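Local coordinates for Crh-like protein 5 (Neosartorya fumigata, PDB 6IBU), which cuts chitin and transfers the pieces to beta-1,6-glucan or to other chitin chains, cross-linking the polysaccharides of the fungal cell wall, at residues S30-W35 with V42-Q47; G71-V76 with I89-D94; T109-N114 with A133-T138; Y142-T147 with V151-D156; M179-G184 with K217-E222. All coordinates share one frame; numbering follows the deposited sequence.

Contact 1 of 5, residues S30-W35 with V42-Q47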
# COMPACT_ATOMS: atom_id res chain seq x y z
N SER A 30 4.86 15.38 14.54
CA SER A 30 3.39 15.56 14.48
C SER A 30 2.74 14.63 13.44
O SER A 30 1.70 14.05 13.75
CB SER A 30 3.04 17.00 14.18
N ALA A 31 3.34 14.52 12.25
CA ALA A 31 2.77 13.87 11.04
C ALA A 31 2.15 12.49 11.32
O ALA A 31 1.34 12.09 10.48
CB ALA A 31 3.84 13.79 9.98
N LEU A 32 2.44 11.81 12.43
CA LEU A 32 1.84 10.47 12.67
C LEU A 32 0.50 10.54 13.39
O LEU A 32 0.03 9.48 13.81
CB LEU A 32 2.83 9.60 13.43
CG LEU A 32 4.11 9.31 12.66
CD1 LEU A 32 4.83 8.11 13.25
CD2 LEU A 32 3.81 9.10 11.18
N ASP A 33 -0.12 11.72 13.47
CA ASP A 33 -1.40 11.98 14.17
C ASP A 33 -2.51 11.02 13.72
O ASP A 33 -3.13 10.43 14.60
CB ASP A 33 -1.84 13.42 13.96
CG ASP A 33 -1.15 14.35 14.95
OD1 ASP A 33 -0.47 13.83 15.88
OD2 ASP A 33 -1.30 15.58 14.79
N GLN A 34 -2.77 10.90 12.43
CA GLN A 34 -3.94 10.14 11.93
C GLN A 34 -3.48 8.76 11.45
O GLN A 34 -4.13 8.20 10.57
CB GLN A 34 -4.66 10.99 10.88
CG GLN A 34 -5.14 12.30 11.49
CD GLN A 34 -5.97 13.16 10.56
OE1 GLN A 34 -5.60 14.30 10.25
NE2 GLN A 34 -7.10 12.63 10.13
N TRP A 35 -2.37 8.27 12.01
CA TRP A 35 -1.76 6.95 11.68
C TRP A 35 -1.63 6.09 12.94
O TRP A 35 -1.50 6.65 14.04
CB TRP A 35 -0.38 7.14 11.04
CG TRP A 35 -0.37 7.87 9.73
CD1 TRP A 35 -0.46 9.21 9.53
CD2 TRP A 35 -0.20 7.28 8.43
NE1 TRP A 35 -0.37 9.50 8.20
CE2 TRP A 35 -0.21 8.34 7.50
CE3 TRP A 35 -0.06 5.97 7.96
CZ2 TRP A 35 -0.10 8.12 6.13
CZ3 TRP A 35 0.07 5.76 6.61
CH2 TRP A 35 0.04 6.82 5.71
N VAL A 42 8.42 3.33 14.35
CA VAL A 42 8.67 4.09 13.10
C VAL A 42 9.15 5.47 13.50
O VAL A 42 8.35 6.35 13.77
CB VAL A 42 7.43 4.10 12.19
CG1 VAL A 42 7.60 5.03 11.01
CG2 VAL A 42 7.11 2.68 11.72
N PRO A 43 10.48 5.66 13.58
CA PRO A 43 11.06 6.96 13.89
C PRO A 43 10.79 7.92 12.74
O PRO A 43 10.61 7.47 11.63
CB PRO A 43 12.57 6.72 14.04
CG PRO A 43 12.73 5.22 14.08
CD PRO A 43 11.52 4.64 13.39
N VAL A 44 10.78 9.22 13.04
CA VAL A 44 10.53 10.27 12.03
C VAL A 44 11.73 11.21 12.03
O VAL A 44 11.74 12.17 12.79
CB VAL A 44 9.19 10.99 12.28
CG1 VAL A 44 8.86 11.90 11.12
CG2 VAL A 44 8.05 10.00 12.50
N GLY A 45 12.75 10.90 11.23
CA GLY A 45 13.97 11.72 11.15
C GLY A 45 13.82 12.85 10.14
O GLY A 45 12.71 13.21 9.73
N PRO A 46 14.95 13.41 9.68
CA PRO A 46 14.92 14.49 8.69
C PRO A 46 14.57 14.02 7.28
O PRO A 46 14.21 14.83 6.46
CB PRO A 46 16.34 15.07 8.77
CG PRO A 46 17.22 13.90 9.23
CD PRO A 46 16.32 13.01 10.06
N GLN A 47 14.68 12.72 7.00
CA GLN A 47 14.31 12.12 5.70
C GLN A 47 12.90 11.52 5.79
O GLN A 47 12.50 10.86 4.82
CB GLN A 47 15.31 11.04 5.31
CG GLN A 47 16.75 11.53 5.29
CD GLN A 47 17.33 11.39 3.91
OE1 GLN A 47 17.49 10.28 3.39
NE2 GLN A 47 17.65 12.53 3.31
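At one edge of the GH16 beta sandwich, where the chain passes from one sheet to the other, Leu-32 and Val-44 reach toward each other tip to tip. The segment 30-35 is the loop that leads into strand 35-39, an outermost strand of the seven-stranded sheet; the segment 42-47 carries the short strand 44-45, which pairs with strand 48-53 in the opposing sheet. Leu-32 CD1 lies 3.8 Å from Val-44 CG2, and the same valine methyl is 4.0 Å from Leu-32 CG, so the CG2 branch of the valine meets both the CD1 methyl and the branch point of the leucine. In Leu-32, CG stands opposite the carbonyl carbon (chi1 -64°), which sends the isobutyl group across to the second segment; its CD1 also comes to 4.0 Å from Val-42 O. No hydrogen bond crosses the contact, which is one of van der Waals packing.

Two backbone hydrogen bonds lie within the loop. A type I turn spans Leu-32 to Trp-35, with Trp-35 N bonded to Leu-32 O at 3.2 Å, and just ahead of it Asp-33 N bonds to Ser-30 O at 3.0 Å. Leu-32 also packs on Phe-26, while Val-42 rests on Pro-60 and Ile-62. Trp-35 turns its indole away from this valine contact into the space between the sheets, where NE1 is hydrogen-bonded to Tyr-22 OH. A small apolar contact of this sort, joining two neighbouring sheet-to-sheet connections, one leading into strand 35-39 and one leaving it, fits the rim of a concanavalin-like jelly roll.

Contact 2 of 5, residues G71-V76 with I89-D94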
# COMPACT_ATOMS: atom_id res chain seq x y z
N GLY A 71 -10.29 8.19 -5.29
CA GLY A 71 -9.47 9.41 -5.25
C GLY A 71 -8.03 9.07 -5.59
O GLY A 71 -7.78 8.50 -6.66
N LYS A 72 -7.10 9.39 -4.70
CA LYS A 72 -5.66 9.41 -5.02
C LYS A 72 -4.84 9.11 -3.77
O LYS A 72 -5.14 9.67 -2.70
CB LYS A 72 -5.31 10.78 -5.59
CG LYS A 72 -3.99 10.83 -6.33
CD LYS A 72 -3.53 12.23 -6.60
CE LYS A 72 -3.00 12.43 -8.00
NZ LYS A 72 -2.42 13.78 -8.15
N ALA A 73 -3.80 8.29 -3.90
CA ALA A 73 -2.77 8.11 -2.87
C ALA A 73 -1.41 8.37 -3.53
O ALA A 73 -1.08 7.72 -4.53
CB ALA A 73 -2.90 6.75 -2.24
N GLU A 74 -0.67 9.35 -3.02
CA GLU A 74 0.65 9.74 -3.55
C GLU A 74 1.66 9.63 -2.40
O GLU A 74 1.46 10.25 -1.35
CB GLU A 74 0.51 11.14 -4.14
CG GLU A 74 1.75 11.63 -4.86
CD GLU A 74 1.44 12.80 -5.78
OE1 GLU A 74 0.94 12.54 -6.90
OE2 GLU A 74 1.69 13.98 -5.37
N VAL A 75 2.73 8.86 -2.59
CA VAL A 75 3.72 8.61 -1.52
C VAL A 75 5.10 8.95 -2.07
O VAL A 75 5.44 8.47 -3.14
CB VAL A 75 3.65 7.17 -1.01
CG1 VAL A 75 4.63 6.95 0.13
CG2 VAL A 75 2.24 6.81 -0.57
N VAL A 76 5.85 9.79 -1.38
CA VAL A 76 7.28 10.05 -1.74
C VAL A 76 8.13 9.08 -0.88
O VAL A 76 7.99 9.21 0.33
CB VAL A 76 7.59 11.55 -1.55
CG1 VAL A 76 9.06 11.87 -1.78
CG2 VAL A 76 6.72 12.40 -2.46
N ILE A 89 3.96 -0.09 -0.44
CA ILE A 89 2.86 0.91 -0.34
C ILE A 89 1.55 0.20 -0.67
O ILE A 89 1.42 -0.29 -1.77
CB ILE A 89 3.13 2.10 -1.29
CG1 ILE A 89 4.47 2.78 -0.99
CG2 ILE A 89 1.98 3.09 -1.26
CD1 ILE A 89 4.99 3.57 -2.15
N VAL A 90 0.63 0.08 0.28
CA VAL A 90 -0.60 -0.72 0.08
C VAL A 90 -1.85 0.12 0.30
O VAL A 90 -2.01 0.63 1.40
CB VAL A 90 -0.62 -1.93 1.02
CG1 VAL A 90 -1.93 -2.70 0.89
CG2 VAL A 90 0.57 -2.83 0.76
N LEU A 91 -2.77 0.13 -0.65
CA LEU A 91 -4.17 0.51 -0.38
C LEU A 91 -4.94 -0.78 -0.16
O LEU A 91 -4.80 -1.68 -0.99
CB LEU A 91 -4.73 1.30 -1.56
CG LEU A 91 -4.05 2.63 -1.79
CD1 LEU A 91 -4.67 3.35 -2.98
CD2 LEU A 91 -4.13 3.48 -0.54
N GLU A 92 -5.66 -0.88 0.96
CA GLU A 92 -6.34 -2.15 1.30
C GLU A 92 -7.70 -1.84 1.93
O GLU A 92 -7.76 -1.00 2.84
CB GLU A 92 -5.49 -3.00 2.24
CG GLU A 92 -6.11 -4.34 2.55
CD GLU A 92 -5.20 -5.30 3.30
OE1 GLU A 92 -4.80 -4.93 4.43
OE2 GLU A 92 -4.86 -6.38 2.74
N SER A 93 -8.71 -2.59 1.51
CA SER A 93 -10.07 -2.54 2.07
C SER A 93 -10.26 -3.69 3.06
O SER A 93 -9.47 -4.65 3.05
CB SER A 93 -11.09 -2.58 0.99
OG SER A 93 -11.47 -3.91 0.70
N ASP A 94 -11.31 -3.59 3.86
CA ASP A 94 -11.76 -4.64 4.80
C ASP A 94 -12.25 -5.89 4.04
O ASP A 94 -12.18 -6.95 4.69
CB ASP A 94 -12.75 -4.03 5.80
CG ASP A 94 -12.08 -3.19 6.88
OD1 ASP A 94 -10.85 -2.96 6.79
OD2 ASP A 94 -12.81 -2.73 7.78
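Ala-73 is the first residue of 71-76 to meet the other segment: its CB faces the fork of Leu-91 and is 3.9 Å from both Leu-91 CD1 and Leu-91 CD2. The leucine holds CG opposite its carbonyl carbon (chi1 -65°), directing the branch point toward the alanine, and the extended chi2 (-180°) helps to set the two methyls. Phe-68 packs against the pair, while Glu-92, the neighbour of Leu-91 that turns the other way, is salt-bridged to the chitin-binding Arg-182. Next along the first strand, Glu-74 turns to the outer surface of its sheet, where OE1 is hydrogen-bonded to Thr-143 OG1 and forms a long salt bridge of 3.8 Å with Lys-72 NZ. The inward residues of both strands meet across the interior with no hydrogen bond between the strands, and Ala-73 CA and Leu-91 CA are 8.1 Å apart, as expected of facing strands in the two sheets of the GH16 sandwich. Val-75 returns to the interior and slides past Ile-89, the two side chains running in opposite directions: Val-75 CG2 touches Ile-89 CG2 at 3.8 Å, while Ile-89 CD1 reaches back to Val-75 CB at 4.0 Å and to Val-75 CG1 at 4.1 Å. Trp-101 packs on Ile-89 from strand 98-105.

Contact 3 of 5, residues T109-N114 with A133-T138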
# COMPACT_ATOMS: atom_id res chain seq x y z
N THR A 109 16.18 -1.67 -10.40
CA THR A 109 15.78 -1.18 -11.75
C THR A 109 14.27 -1.23 -11.92
O THR A 109 13.81 -0.82 -12.99
CB THR A 109 16.41 -2.02 -12.86
OG1 THR A 109 16.18 -3.41 -12.58
CG2 THR A 109 17.88 -1.71 -13.02
N GLN A 110 13.53 -1.78 -10.96
CA GLN A 110 12.07 -1.95 -11.10
C GLN A 110 11.36 -1.72 -9.77
O GLN A 110 12.00 -1.73 -8.68
CB GLN A 110 11.71 -3.34 -11.62
CG GLN A 110 12.64 -3.90 -12.68
CD GLN A 110 12.25 -5.34 -12.97
OE1 GLN A 110 11.72 -5.67 -14.03
NE2 GLN A 110 12.45 -6.22 -12.00
N VAL A 111 10.05 -1.50 -9.88
CA VAL A 111 9.06 -1.64 -8.78
C VAL A 111 7.97 -2.56 -9.31
O VAL A 111 7.71 -2.55 -10.51
CB VAL A 111 8.50 -0.28 -8.32
CG1 VAL A 111 9.57 0.57 -7.68
CG2 VAL A 111 7.84 0.47 -9.46
N GLN A 112 7.36 -3.34 -8.43
CA GLN A 112 6.23 -4.20 -8.86
C GLN A 112 4.93 -3.46 -8.57
O GLN A 112 4.83 -2.80 -7.55
CB GLN A 112 6.30 -5.57 -8.20
CG GLN A 112 5.40 -6.55 -8.93
CD GLN A 112 5.21 -7.85 -8.20
OE1 GLN A 112 5.19 -8.91 -8.82
NE2 GLN A 112 5.06 -7.79 -6.89
N THR A 113 3.99 -3.53 -9.49
CA THR A 113 2.61 -3.04 -9.27
C THR A 113 1.73 -4.25 -9.04
O THR A 113 2.00 -5.31 -9.57
CB THR A 113 2.09 -2.16 -10.41
OG1 THR A 113 2.09 -2.90 -11.64
CG2 THR A 113 2.84 -0.86 -10.56
N ASN A 114 0.69 -4.10 -8.27
CA ASN A 114 -0.18 -5.25 -7.97
C ASN A 114 -1.56 -4.81 -7.53
O ASN A 114 -1.73 -3.69 -7.06
CB ASN A 114 0.42 -6.09 -6.86
CG ASN A 114 0.53 -7.52 -7.29
OD1 ASN A 114 -0.47 -8.18 -7.54
ND2 ASN A 114 1.76 -7.98 -7.44
N ALA A 133 14.35 4.13 -11.76
CA ALA A 133 15.80 4.37 -11.58
C ALA A 133 16.10 4.25 -10.09
O ALA A 133 15.52 4.99 -9.31
CB ALA A 133 16.18 5.72 -12.13
N THR A 134 16.93 3.28 -9.73
CA THR A 134 17.50 3.10 -8.38
C THR A 134 16.50 3.50 -7.30
O THR A 134 16.76 4.44 -6.54
CB THR A 134 18.83 3.88 -8.26
OG1 THR A 134 18.58 5.28 -8.42
CG2 THR A 134 19.88 3.40 -9.24
N PRO A 135 15.38 2.76 -7.12
CA PRO A 135 14.39 3.11 -6.10
C PRO A 135 14.93 3.05 -4.67
O PRO A 135 14.39 3.74 -3.85
CB PRO A 135 13.27 2.09 -6.30
CG PRO A 135 13.89 0.95 -7.06
CD PRO A 135 15.02 1.55 -7.87
N GLN A 136 16.01 2.33 -4.40
CA GLN A 136 16.66 2.25 -3.07
C GLN A 136 17.59 3.45 -2.86
O GLN A 136 17.99 3.66 -1.75
CB GLN A 136 17.49 0.97 -2.93
CG GLN A 136 16.74 -0.30 -3.27
CD GLN A 136 16.56 -0.62 -4.74
OE1 GLN A 136 17.11 0.04 -5.61
NE2 GLN A 136 15.75 -1.63 -5.00
N GLU A 137 17.95 4.22 -3.88
CA GLU A 137 19.03 5.21 -3.71
C GLU A 137 18.49 6.62 -3.88
O GLU A 137 19.16 7.57 -3.54
CB GLU A 137 20.18 4.90 -4.67
CG GLU A 137 21.53 4.75 -3.97
CD GLU A 137 22.23 3.38 -4.00
OE1 GLU A 137 21.67 2.42 -4.60
OE2 GLU A 137 23.36 3.28 -3.44
N THR A 138 17.26 6.73 -4.27
CA THR A 138 16.73 8.08 -4.53
C THR A 138 15.24 8.07 -4.19
O THR A 138 14.70 7.01 -4.24
CB THR A 138 16.86 8.39 -6.01
OG1 THR A 138 16.50 9.75 -6.23
CG2 THR A 138 15.94 7.51 -6.81
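The puckered pyrrolidine ring of Pro-135 (C-gamma endo) is the ring that carries this contact, no aromatic or other planar side chain meeting across it, and it turns its CG edge to the backbone of the strand that follows Thr-109. CG lies 3.7 Å from Gln-110 O, so a ring methylene packs against a peptide carbonyl. On the same ring, CB is 4.2 Å from Val-111 CG1, a loose apolar touch, and CD stands 4.3 Å from Thr-109 N. The proline thus spans three successive residues at the start of strand 110-116.

No hydrogen bond joins 109-114 to 133-138, but both are tied to their surroundings. Within the loop, Glu-137 N bonds to Thr-134 O at 2.9 Å, which turns the chain around Pro-135 and Gln-136. The amide of Gln-136 reaches over to the backbone oxygen of Asp-107 with NE2. The side chains of Thr-109 and Gln-110 each bond to the carboxylate of Asp-107, while Val-111 points into the sandwich and packs on Val-103, Val-130 and Ile-155. Beyond Pro-135 lies Tyr-142, on the opposing sheet.

The arrangement is that of a loop linking the two sheets at the end of a beta sandwich: 133-138 leaves the edge strand 128-131 of the seven-stranded sheet, folds over the start of its neighbour 110-116, and carries the chain to strand 140-146 of the other sheet in the jelly roll of this GH16 domain.

Contact 4 of 5, residues Y142-T147 with V151-D156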
# COMPACT_ATOMS: atom_id res chain seq x y z
N TYR A 142 5.29 7.87 -5.80
CA TYR A 142 4.44 6.73 -6.21
C TYR A 142 2.98 7.16 -6.05
O TYR A 142 2.54 7.46 -4.94
CB TYR A 142 4.81 5.51 -5.38
CG TYR A 142 6.22 5.04 -5.57
CD1 TYR A 142 6.54 4.10 -6.53
CD2 TYR A 142 7.25 5.54 -4.77
CE1 TYR A 142 7.85 3.66 -6.69
CE2 TYR A 142 8.54 5.08 -4.90
CZ TYR A 142 8.85 4.14 -5.86
OH TYR A 142 10.14 3.71 -6.00
N THR A 143 2.27 7.19 -7.16
CA THR A 143 0.90 7.74 -7.22
C THR A 143 -0.07 6.66 -7.71
O THR A 143 0.20 6.05 -8.73
CB THR A 143 0.85 8.95 -8.15
OG1 THR A 143 1.90 9.83 -7.74
CG2 THR A 143 -0.50 9.64 -8.12
N ILE A 144 -1.16 6.48 -6.99
CA ILE A 144 -2.29 5.59 -7.39
C ILE A 144 -3.52 6.46 -7.57
O ILE A 144 -3.92 7.03 -6.60
CB ILE A 144 -2.52 4.50 -6.35
CG1 ILE A 144 -1.31 3.57 -6.22
CG2 ILE A 144 -3.80 3.73 -6.69
CD1 ILE A 144 -1.39 2.61 -5.07
N ASP A 145 -4.02 6.59 -8.79
CA ASP A 145 -5.30 7.26 -9.10
C ASP A 145 -6.37 6.18 -9.15
O ASP A 145 -6.20 5.20 -9.86
CB ASP A 145 -5.21 8.09 -10.38
CG ASP A 145 -4.59 9.46 -10.11
OD1 ASP A 145 -5.32 10.39 -9.60
OD2 ASP A 145 -3.35 9.60 -10.35
N TRP A 146 -7.43 6.34 -8.40
CA TRP A 146 -8.40 5.26 -8.18
C TRP A 146 -9.81 5.79 -8.41
O TRP A 146 -10.29 6.59 -7.61
CB TRP A 146 -8.17 4.70 -6.80
CG TRP A 146 -9.19 3.75 -6.31
CD1 TRP A 146 -9.82 2.76 -7.01
CD2 TRP A 146 -9.61 3.63 -4.95
NE1 TRP A 146 -10.64 2.06 -6.17
CE2 TRP A 146 -10.52 2.56 -4.90
CE3 TRP A 146 -9.30 4.33 -3.78
CZ2 TRP A 146 -11.16 2.20 -3.73
CZ3 TRP A 146 -9.91 3.96 -2.61
CH2 TRP A 146 -10.83 2.91 -2.59
N THR A 147 -10.43 5.38 -9.51
CA THR A 147 -11.81 5.77 -9.87
C THR A 147 -12.59 4.49 -10.10
O THR A 147 -11.98 3.43 -10.16
CB THR A 147 -11.81 6.70 -11.08
OG1 THR A 147 -11.47 6.02 -12.29
CG2 THR A 147 -10.83 7.84 -10.92
N VAL A 151 -7.92 2.00 -12.11
CA VAL A 151 -6.77 2.27 -11.23
C VAL A 151 -5.57 2.61 -12.11
O VAL A 151 -5.25 1.85 -13.01
CB VAL A 151 -6.48 1.05 -10.34
CG1 VAL A 151 -5.14 1.20 -9.63
CG2 VAL A 151 -7.61 0.83 -9.37
N THR A 152 -4.92 3.73 -11.84
CA THR A 152 -3.73 4.16 -12.60
C THR A 152 -2.57 4.25 -11.63
O THR A 152 -2.73 4.87 -10.59
CB THR A 152 -3.99 5.47 -13.33
OG1 THR A 152 -5.15 5.28 -14.13
CG2 THR A 152 -2.81 5.87 -14.19
N TRP A 153 -1.46 3.60 -11.96
CA TRP A 153 -0.19 3.73 -11.21
C TRP A 153 0.66 4.75 -11.96
O TRP A 153 0.78 4.63 -13.17
CB TRP A 153 0.57 2.40 -11.15
CG TRP A 153 0.02 1.33 -10.26
CD1 TRP A 153 0.50 0.95 -9.04
CD2 TRP A 153 -1.07 0.43 -10.56
NE1 TRP A 153 -0.22 -0.12 -8.56
CE2 TRP A 153 -1.19 -0.45 -9.47
CE3 TRP A 153 -1.97 0.32 -11.61
CZ2 TRP A 153 -2.16 -1.44 -9.42
CZ3 TRP A 153 -2.91 -0.68 -11.58
CH2 TRP A 153 -3.01 -1.55 -10.49
N SER A 154 1.26 5.69 -11.25
CA SER A 154 2.20 6.68 -11.82
C SER A 154 3.47 6.77 -10.97
O SER A 154 3.37 6.66 -9.74
CB SER A 154 1.56 8.02 -11.91
OG SER A 154 0.71 8.03 -13.03
N ILE A 155 4.60 7.01 -11.63
CA ILE A 155 5.90 7.28 -10.94
C ILE A 155 6.42 8.60 -11.47
O ILE A 155 6.61 8.70 -12.70
CB ILE A 155 6.89 6.13 -11.18
CG1 ILE A 155 6.30 4.79 -10.74
CG2 ILE A 155 8.21 6.47 -10.50
CD1 ILE A 155 7.23 3.61 -10.88
N ASP A 156 6.61 9.58 -10.59
CA ASP A 156 7.16 10.91 -10.96
C ASP A 156 6.31 11.50 -12.08
O ASP A 156 6.87 12.09 -13.00
CB ASP A 156 8.63 10.77 -11.34
CG ASP A 156 9.47 10.15 -10.23
OD1 ASP A 156 9.04 10.22 -9.05
OD2 ASP A 156 10.55 9.59 -10.57
O HOH W 1 -1.47 7.60 -11.12
O HOH W 2 -7.42 6.16 -12.37
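Asp-145 O is approached by three groups: Thr-152 N donates to it at 2.8 Å in a nearly straight bond (166°) lying in the carbonyl plane, Val-151 CA adds a C-H contact at 3.3 Å, and water 2 gives a weak bond. That water also bonds to Thr-152 OG1. The reciprocal bond, Asp-145 N to Thr-152 O, and the pair between Thr-143 and Ser-154 complete the backbone pairing of this antiparallel beta hairpin, strands 140-146 and 150-155.

Side chains of the hydrogen-bonded pairs share the outer face. There water 1 lies 2.9 Å from both Ser-154 OG and Asp-145 OD2, with Thr-143 O also in reach, and cannot donate to every acceptor at once. The other face is apolar and aromatic. Val-151 makes three of its contacts: with CG1 anti to the backbone N (chi1 169°) and CG2 beside it, CG2 meets Trp-146 CD1 at 3.8 Å, while CG1 lies 4.1 Å from Ile-144 CG2 and 3.5 Å above the Trp-153 ring plane, offset toward the rim. Trp-101 comes edge-to-face with both Tyr-142 and Trp-153.

This division implies a hairpin with a polar, partly water-bridged face and an apolar face packed against strand 98-105, which holds the probable catalytic glutamates.

Contact 5 of 5, residues M179-G184 with K217-E222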
# COMPACT_ATOMS: atom_id res chain seq x y z
N MET A 179 -10.68 2.10 1.24
CA MET A 179 -9.35 1.53 1.50
C MET A 179 -8.56 2.44 2.42
O MET A 179 -8.76 3.63 2.38
CB MET A 179 -8.59 1.32 0.20
CG MET A 179 -9.12 0.14 -0.57
SD MET A 179 -8.08 -0.40 -1.92
CE MET A 179 -8.18 1.01 -3.01
N ARG A 180 -7.67 1.84 3.20
CA ARG A 180 -6.72 2.62 4.01
C ARG A 180 -5.34 2.46 3.39
O ARG A 180 -5.15 1.60 2.53
CB ARG A 180 -6.86 2.22 5.47
CG ARG A 180 -6.34 0.84 5.82
CD ARG A 180 -5.77 0.92 7.21
NE ARG A 180 -6.66 0.25 8.15
CZ ARG A 180 -6.96 0.67 9.37
NH1 ARG A 180 -6.44 1.77 9.89
NH2 ARG A 180 -7.80 -0.06 10.09
N LEU A 181 -4.43 3.36 3.72
CA LEU A 181 -3.05 3.33 3.20
C LEU A 181 -2.16 2.68 4.26
O LEU A 181 -2.21 3.10 5.41
CB LEU A 181 -2.67 4.78 2.88
CG LEU A 181 -1.24 5.01 2.40
CD1 LEU A 181 -0.94 4.25 1.12
CD2 LEU A 181 -1.02 6.51 2.22
N ARG A 182 -1.42 1.65 3.88
CA ARG A 182 -0.44 0.96 4.76
C ARG A 182 0.95 1.22 4.18
O ARG A 182 1.13 1.07 2.96
CB ARG A 182 -0.75 -0.54 4.87
CG ARG A 182 -2.25 -0.83 4.87
CD ARG A 182 -2.72 -2.16 5.45
NE ARG A 182 -1.93 -2.55 6.62
CZ ARG A 182 -1.74 -3.80 7.02
NH1 ARG A 182 -2.28 -4.81 6.37
NH2 ARG A 182 -0.99 -4.03 8.09
N LEU A 183 1.89 1.67 4.99
CA LEU A 183 3.30 1.80 4.54
C LEU A 183 4.13 0.88 5.41
O LEU A 183 3.93 0.87 6.63
CB LEU A 183 3.74 3.25 4.70
CG LEU A 183 2.97 4.25 3.87
CD1 LEU A 183 3.29 5.67 4.31
CD2 LEU A 183 3.29 4.06 2.40
N GLY A 184 5.09 0.18 4.80
CA GLY A 184 5.96 -0.68 5.60
C GLY A 184 7.07 -1.33 4.81
O GLY A 184 7.00 -1.40 3.58
N LYS A 217 8.93 10.33 2.91
CA LYS A 217 9.02 11.72 3.40
C LYS A 217 7.65 12.40 3.34
O LYS A 217 7.43 13.26 4.20
CB LYS A 217 10.20 12.53 2.85
CG LYS A 217 10.42 12.62 1.37
CD LYS A 217 11.87 13.05 1.11
CE LYS A 217 12.00 14.22 0.14
NZ LYS A 217 13.26 14.98 0.36
N SER A 218 6.74 12.00 2.47
CA SER A 218 5.40 12.65 2.43
C SER A 218 4.31 11.72 1.90
O SER A 218 4.62 10.76 1.16
CB SER A 218 5.44 13.96 1.67
OG SER A 218 5.51 13.77 0.27
N VAL A 219 3.08 12.03 2.31
CA VAL A 219 1.85 11.35 1.85
C VAL A 219 0.80 12.39 1.47
O VAL A 219 0.56 13.30 2.26
CB VAL A 219 1.34 10.38 2.92
CG1 VAL A 219 -0.09 9.93 2.64
CG2 VAL A 219 2.27 9.19 3.01
N ARG A 220 0.20 12.24 0.30
CA ARG A 220 -0.99 13.02 -0.11
C ARG A 220 -2.12 12.04 -0.41
O ARG A 220 -1.94 11.18 -1.28
CB ARG A 220 -0.67 13.89 -1.32
CG ARG A 220 -1.84 14.73 -1.79
CD ARG A 220 -1.55 15.41 -3.10
NE ARG A 220 -2.70 16.21 -3.51
CZ ARG A 220 -3.01 17.42 -3.04
NH1 ARG A 220 -2.24 18.00 -2.13
NH2 ARG A 220 -4.07 18.05 -3.50
N ILE A 221 -3.25 12.15 0.29
CA ILE A 221 -4.48 11.40 -0.08
C ILE A 221 -5.56 12.40 -0.48
O ILE A 221 -5.81 13.38 0.25
CB ILE A 221 -4.94 10.48 1.06
CG1 ILE A 221 -3.93 9.34 1.26
CG2 ILE A 221 -6.35 9.97 0.78
CD1 ILE A 221 -4.20 8.49 2.47
N GLU A 222 -6.19 12.15 -1.62
CA GLU A 222 -7.40 12.87 -2.08
C GLU A 222 -8.57 11.90 -1.98
O GLU A 222 -8.45 10.80 -2.50
CB GLU A 222 -7.23 13.34 -3.51
CG GLU A 222 -6.12 14.34 -3.67
CD GLU A 222 -6.00 14.88 -5.07
OE1 GLU A 222 -6.73 14.38 -5.97
OE2 GLU A 222 -5.18 15.82 -5.27
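This is apolar packing across the interior of the GH16 beta sandwich, in which Leu-181 and Leu-183 of one sheet meet Val-219 and Ile-221 of the other. The strand segments 179-184 and 217-222 run antiparallel at 171° with their axes 10.1 Å apart, twice the spacing of hydrogen-bonded neighbours, and only side chains bridge the gap.

Leu-181 is the hub. Its CG lies opposite the backbone N (chi1 176°), which extends the side chain so that CD2 meets Val-219 CG1 tip to tip at 3.6 Å. The same methyl is 3.8 Å from Ile-221 CD1, and this isoleucine methyl reaches on past it to 4.0 Å from Leu-181 CB, the two chains sliding by each other in opposite directions. Leu-183 CD1 passes Val-219 CG2 in the same manner at 3.9 Å, so that each methyl of the valine serves a different leucine.

The outward faces are polar. Arg-220 grips Glu-222 side-on, NE and NH2 both donating to OE2 at 3.1 Å; that oxygen lies in the guanidinium plane and is met on its anti side, about 20° out of the carboxylate plane. On the opposite surface Arg-182, which binds chitin, is salt-bridged to Asp-63; the leucines on either side of it in sequence point the opposite way, into the core, as expected beneath the concave substrate-binding face of a GH16 enzyme.

Strand 179-187 runs between 61-64 and 85-93 in its sheet, and 217-222 hydrogen-bonds to strand 71-78. Phe-26 and Phe-68 pack on Val-219 and Ile-221 respectively, while Ile-62 and Val-75 also touch Leu-183.

How the contacts relate
From the N terminus the five contacts follow one another in series, without nesting or crossing. Contact 1 closes a short loop at one edge of the sandwich, contact 2 then brings strands 71-78 and 85-93 face to face across the core, contact 3 closes the excursion through edge strand 128-131, contact 4 is the tight hairpin that follows, and contact 5 closes a longer excursion holding helix 195-201. Contacts 2 and 5, centres about 5 Å apart, use strands that are hydrogen-bonded neighbours in both sheets (71-78 with 212-223, 85-93 with 179-187). Contact 4 extends one of these sheets outward and meets contact 3 through Trp-153 and Ile-155, while Trp-35 of contact 1 packs on the leucines of contact 5.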